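Local coordinates for protein GTP cyclohydrolase 1 type 2 homolog (Escherichia coli, Escherichia coli O157:H7, PDB 1NMO) that binds a pair of metal ions within a ring-shaped hexamer and may take part in degrading radiation-damaged nucleotides, at residues 51-56 / 87-92; 69-72 / 78-81. All coordinates share one frame; numbering follows the deposited sequence.

Contact 1: residues 51-56 / 87-92; sequences EAVRLG and LANDIN
Val53 carries its CG2 methyl anti to its own carbonyl carbon, with CG1 anti to the backbone N (chi1 159°), and this rotation aims CG2 at residues 87-92. Ile91 answers with a straight CG1-CD1 arm: CG1 stands anti to the carbonyl carbon, and a chi2 of -179° extends the chain until CD1 lies 3.7 Å from Val53 CG2. The two side chains cross at about a right angle, so a methyl meets a methyl rather than one chain running alongside the other. Ala52 adds a looser touch, its CB standing 4.3 Å from Ile91 CD1; its single methyl suits a buried place where the helix faces the sheet. The same Val53 CG2 also approaches the amide end of Asn89, lying 3.3 Å from ND2. This is van der Waals packing of a methyl against an amide nitrogen that is hydrogen-bonded to the carbonyl oxygen of Thr85. No hydrogen bond joins 51-56 to 87-92.

Both segments leave a helix through a Schellman motif. Gly56 takes the positive-phi position of the first, a conformation glycine adopts easily. Asp90 is the C-prime residue of the second, aspartate being among the non-glycine types that tolerate the left-handed region, and its N bonds back to Leu87 O at 3.1 Å. Away from the contact, Arg54 grips Glu51 side-on through NE and NH2, one nitrogen to each carboxylate oxygen, a salt bridge linking residues three positions apart.

The contact thus joins the last turn of helix 46-54 to the chain that runs from helix 78-88 into strand 92-95. Ala52 and Ile91 both also rest on Val60 of strand 59-62, the neighbour of 92-95 in the mixed sheet.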
loop_
_atom_site.group_PDB
_atom_site.type_symbol
_atom_site.label_atom_id
_atom_site.label_comp_id
_atom_site.label_asym_id
_atom_site.label_seq_id
_atom_site.Cartn_x
_atom_site.Cartn_y
_atom_site.Cartn_z
ATOM N N GLU A 51 -5.464 -13.710 -28.826
ATOM C CA GLU A 51 -6.296 -12.640 -29.352
ATOM C C GLU A 51 -6.510 -12.841 -30.825
ATOM O O GLU A 51 -7.589 -12.468 -31.309
ATOM C CB GLU A 51 -5.708 -11.270 -29.149
ATOM C CG GLU A 51 -6.079 -10.650 -27.808
ATOM C CD GLU A 51 -7.557 -10.265 -27.709
ATOM O OE1 GLU A 51 -8.012 -9.372 -28.434
ATOM O OE2 GLU A 51 -8.278 -10.867 -26.896
ATOM N N ALA A 52 -5.532 -13.392 -31.558
ATOM C CA ALA A 52 -5.741 -13.601 -32.991
ATOM C C ALA A 52 -6.772 -14.672 -33.289
ATOM O O ALA A 52 -7.414 -14.689 -34.357
ATOM C CB ALA A 52 -4.470 -14.010 -33.653
ATOM N N VAL A 53 -6.880 -15.639 -32.369
ATOM C CA VAL A 53 -7.818 -16.722 -32.573
ATOM C C VAL A 53 -9.231 -16.119 -32.259
ATOM O O VAL A 53 -10.171 -16.335 -32.972
ATOM C CB VAL A 53 -7.431 -17.936 -31.610
ATOM C CG1 VAL A 53 -8.650 -18.867 -31.388
ATOM C CG2 VAL A 53 -6.344 -18.785 -32.246
ATOM N N ARG A 54 -9.340 -15.303 -31.221
ATOM C CA ARG A 54 -10.613 -14.735 -30.841
ATOM C C ARG A 54 -11.084 -13.836 -31.956
ATOM O O ARG A 54 -12.259 -13.866 -32.335
ATOM C CB ARG A 54 -10.438 -13.914 -29.564
ATOM C CG ARG A 54 -11.712 -13.323 -28.972
ATOM C CD ARG A 54 -11.392 -12.473 -27.738
ATOM N NE ARG A 54 -10.753 -11.164 -28.081
ATOM C CZ ARG A 54 -11.412 -10.107 -28.583
ATOM N NH1 ARG A 54 -12.734 -10.158 -28.811
ATOM N NH2 ARG A 54 -10.754 -8.997 -28.875
ATOM N N LEU A 55 -10.161 -13.050 -32.523
ATOM C CA LEU A 55 -10.521 -12.121 -33.601
ATOM C C LEU A 55 -10.627 -12.839 -34.969
ATOM O O LEU A 55 -10.884 -12.223 -36.032
ATOM C CB LEU A 55 -9.492 -10.969 -33.663
ATOM C CG LEU A 55 -9.543 -10.012 -32.501
ATOM C CD1 LEU A 55 -8.396 -9.082 -32.443
ATOM C CD2 LEU A 55 -10.783 -9.186 -32.645
ATOM N N GLY A 56 -10.408 -14.153 -34.977
ATOM C CA GLY A 56 -10.533 -14.839 -36.276
ATOM C C GLY A 56 -9.433 -14.445 -37.264
ATOM O O GLY A 56 -9.597 -14.525 -38.501
ATOM N N LEU A 87 -0.912 -23.631 -35.693
ATOM C CA LEU A 87 -1.134 -24.658 -36.705
ATOM C C LEU A 87 -2.497 -25.185 -36.689
ATOM O O LEU A 87 -3.076 -25.311 -37.738
ATOM C CB LEU A 87 -0.150 -25.818 -36.580
ATOM C CG LEU A 87 1.236 -25.370 -36.949
ATOM C CD1 LEU A 87 2.235 -26.105 -36.086
ATOM C CD2 LEU A 87 1.471 -25.700 -38.391
ATOM N N ALA A 88 -3.057 -25.452 -35.515
ATOM C CA ALA A 88 -4.400 -26.041 -35.550
ATOM C C ALA A 88 -5.474 -25.082 -36.063
ATOM O O ALA A 88 -6.581 -25.515 -36.438
ATOM C CB ALA A 88 -4.798 -26.576 -34.174
ATOM N N ASN A 89 -5.178 -23.773 -36.083
ATOM C CA ASN A 89 -6.198 -22.798 -36.547
ATOM C C ASN A 89 -5.790 -22.208 -37.920
ATOM O O ASN A 89 -6.394 -21.270 -38.397
ATOM C CB ASN A 89 -6.345 -21.690 -35.484
ATOM C CG ASN A 89 -6.952 -22.201 -34.227
ATOM O OD1 ASN A 89 -8.021 -22.796 -34.294
ATOM N ND2 ASN A 89 -6.298 -22.018 -33.082
ATOM N N ASP A 90 -4.771 -22.784 -38.543
ATOM C CA ASP A 90 -4.286 -22.366 -39.865
ATOM C C ASP A 90 -3.939 -20.915 -39.911
ATOM O O ASP A 90 -4.189 -20.233 -40.909
ATOM C CB ASP A 90 -5.308 -22.620 -40.941
ATOM C CG ASP A 90 -5.682 -24.056 -41.042
ATOM O OD1 ASP A 90 -4.750 -24.887 -41.180
ATOM O OD2 ASP A 90 -6.929 -24.345 -40.981
ATOM N N ILE A 91 -3.372 -20.423 -38.830
ATOM C CA ILE A 91 -2.996 -19.024 -38.800
ATOM C C ILE A 91 -1.533 -18.877 -39.273
ATOM O O ILE A 91 -0.671 -19.551 -38.734
ATOM C CB ILE A 91 -3.114 -18.481 -37.367
ATOM C CG1 ILE A 91 -4.550 -18.439 -36.896
ATOM C CG2 ILE A 91 -2.556 -17.101 -37.287
ATOM C CD1 ILE A 91 -4.696 -17.883 -35.475
ATOM N N ASN A 92 -1.263 -18.060 -40.302
ATOM C CA ASN A 92 0.132 -17.744 -40.725
ATOM C C ASN A 92 0.931 -16.860 -39.694
ATOM O O ASN A 92 0.442 -15.806 -39.259
ATOM C CB ASN A 92 0.126 -16.959 -42.055
ATOM C CG ASN A 92 -0.493 -17.750 -43.170
ATOM O OD1 ASN A 92 0.201 -18.432 -43.922
ATOM N ND2 ASN A 92 -1.820 -17.736 -43.244
#

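Contact 2: residues 69-72 / 78-81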
loop_
_atom_site.group_PDB
_atom_site.type_symbol
_atom_site.label_atom_id
_atom_site.label_comp_id
_atom_site.label_asym_id
_atom_site.label_seq_id
_atom_site.Cartn_x
_atom_site.Cartn_y
_atom_site.Cartn_z
ATOM N N LYS A 69 18.430 -18.131 -33.427
ATOM C CA LYS A 69 19.640 -18.869 -33.572
ATOM C C LYS A 69 20.107 -19.392 -32.215
ATOM O O LYS A 69 20.184 -18.659 -31.182
ATOM C CB LYS A 69 20.745 -18.032 -34.255
ATOM C CG LYS A 69 21.827 -18.894 -34.962
ATOM C CD LYS A 69 21.837 -18.727 -36.545
ATOM C CE LYS A 69 21.654 -17.243 -37.021
ATOM N NZ LYS A 69 22.815 -16.290 -36.754
ATOM N N GLY A 70 20.357 -20.713 -32.230
ATOM C CA GLY A 70 20.829 -21.388 -31.037
ATOM C C GLY A 70 19.827 -21.984 -30.069
ATOM O O GLY A 70 20.293 -22.713 -29.216
ATOM N N GLU A 71 18.522 -21.693 -30.158
ATOM C CA GLU A 71 17.591 -22.305 -29.212
ATOM C C GLU A 71 17.348 -23.763 -29.634
ATOM O O GLU A 71 17.684 -24.148 -30.763
ATOM C CB GLU A 71 16.255 -21.525 -29.153
ATOM C CG GLU A 71 15.426 -21.373 -30.504
ATOM C CD GLU A 71 14.093 -20.601 -30.313
ATOM O OE1 GLU A 71 14.109 -19.596 -29.530
ATOM O OE2 GLU A 71 13.044 -20.987 -30.932
ATOM N N SER A 72 16.806 -24.586 -28.735
ATOM C CA SER A 72 16.532 -25.982 -29.091
ATOM C C SER A 72 15.332 -25.990 -30.013
ATOM O O SER A 72 14.428 -25.163 -29.847
ATOM C CB SER A 72 16.196 -26.849 -27.858
ATOM O OG SER A 72 15.702 -28.121 -28.283
HETATM N N MSE A 78 5.881 -24.041 -23.734
HETATM C CA MSE A 78 5.355 -22.873 -24.450
HETATM C C MSE A 78 5.348 -22.994 -25.990
HETATM O O MSE A 78 4.413 -22.519 -26.674
HETATM C CB MSE A 78 6.183 -21.632 -24.083
HETATM C CG MSE A 78 6.029 -21.103 -22.738
HETATM SE SE MSE A 78 7.690 -20.080 -22.455
HETATM C CE MSE A 78 7.189 -18.509 -23.650
ATOM N N LYS A 79 6.401 -23.578 -26.561
ATOM C CA LYS A 79 6.481 -23.730 -28.021
ATOM C C LYS A 79 5.363 -24.611 -28.577
ATOM O O LYS A 79 4.858 -24.363 -29.679
ATOM C CB LYS A 79 7.797 -24.366 -28.453
ATOM C CG LYS A 79 8.985 -23.433 -28.788
ATOM C CD LYS A 79 10.070 -24.261 -29.628
ATOM C CE LYS A 79 10.015 -24.075 -31.234
ATOM N NZ LYS A 79 11.420 -24.253 -31.847
ATOM N N ARG A 80 4.996 -25.650 -27.843
ATOM C CA ARG A 80 3.958 -26.541 -28.323
ATOM C C ARG A 80 2.654 -25.831 -28.243
ATOM O O ARG A 80 1.776 -26.066 -29.066
ATOM C CB ARG A 80 3.832 -27.837 -27.464
ATOM C CG ARG A 80 2.384 -28.465 -27.451
ATOM C CD ARG A 80 2.226 -29.401 -26.258
ATOM N NE ARG A 80 0.877 -29.913 -25.816
ATOM C CZ ARG A 80 -0.019 -30.584 -26.567
ATOM N NH1 ARG A 80 0.217 -30.858 -27.875
ATOM N NH2 ARG A 80 -1.140 -31.019 -26.000
ATOM N N ASN A 81 2.500 -24.978 -27.237
ATOM C CA ASN A 81 1.202 -24.278 -27.057
ATOM C C ASN A 81 1.009 -23.252 -28.150
ATOM O O ASN A 81 -0.059 -23.162 -28.746
ATOM C CB ASN A 81 1.148 -23.574 -25.723
ATOM C CG ASN A 81 1.193 -24.562 -24.536
ATOM O OD1 ASN A 81 0.707 -25.701 -24.631
ATOM N ND2 ASN A 81 1.751 -24.111 -23.408
#
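Glu71 and Lys79 reach for each other from opposite directions, a carboxylate from the loop and an ammonium group from the first turn of a helix. The helical segment opens with Met78, present as selenomethionine, which makes no contact with 69-72 and packs on Glu205 of a second subunit; a long, flexible apolar side chain is well suited to such an interface.

Lys79 comes next and makes the whole contact. Its chain, which also touches Phe67, bends at chi3 (98°), then runs on to place NZ 3.8 Å from Glu71 OE2. That is a long salt bridge, an electrostatic attraction across the gap without a hydrogen bond. Ser72 O lies at a similar distance from NZ, 3.7 Å, so a carbonyl oxygen probably adds to the negative environment of the ammonium. A lysine suits this place because its length can span backbones whose nearest CA atoms, those of Ser72 and Lys79, are 10.4 Å apart. With CG of Glu71 set between its backbone N and carbonyl carbon (chi1 59°), the extended chain beyond carries the carboxylate toward NZ; OE2 also receives a weak hydrogen bond from Phe67 N. Ser72 OG is hydrogen-bonded to Val74 N, two residues on.

Arg80 touches Ile75, and Asn81 continues the helix, its carbonyl oxygen accepting a bond from the hydroxyl of Thr85.

The contact lies at the surface, between the long loop that follows strand 59-62 and the first turn of helix 78-88.

Helix 78-88 connects the two contacts: contact 2 engages its N-terminal turn, whereas contact 1 lies where the chain leaves its C-terminal end. Their centres are 19 Å apart and their nearest atoms about 7 Å, without touching. In sequence, contact 2 is nested inside the loop closed by contact 1. Their chemistry differs, mainly apolar packing beside the sheet in contact 1 and a long charge pair at the surface in contact 2. Contact 1 lies away from the dinuclear iron site; in contact 2, the Glu71 side chain is about 10 Å from that of the metal ligand His64 and about 13 Å from a bound iron ion.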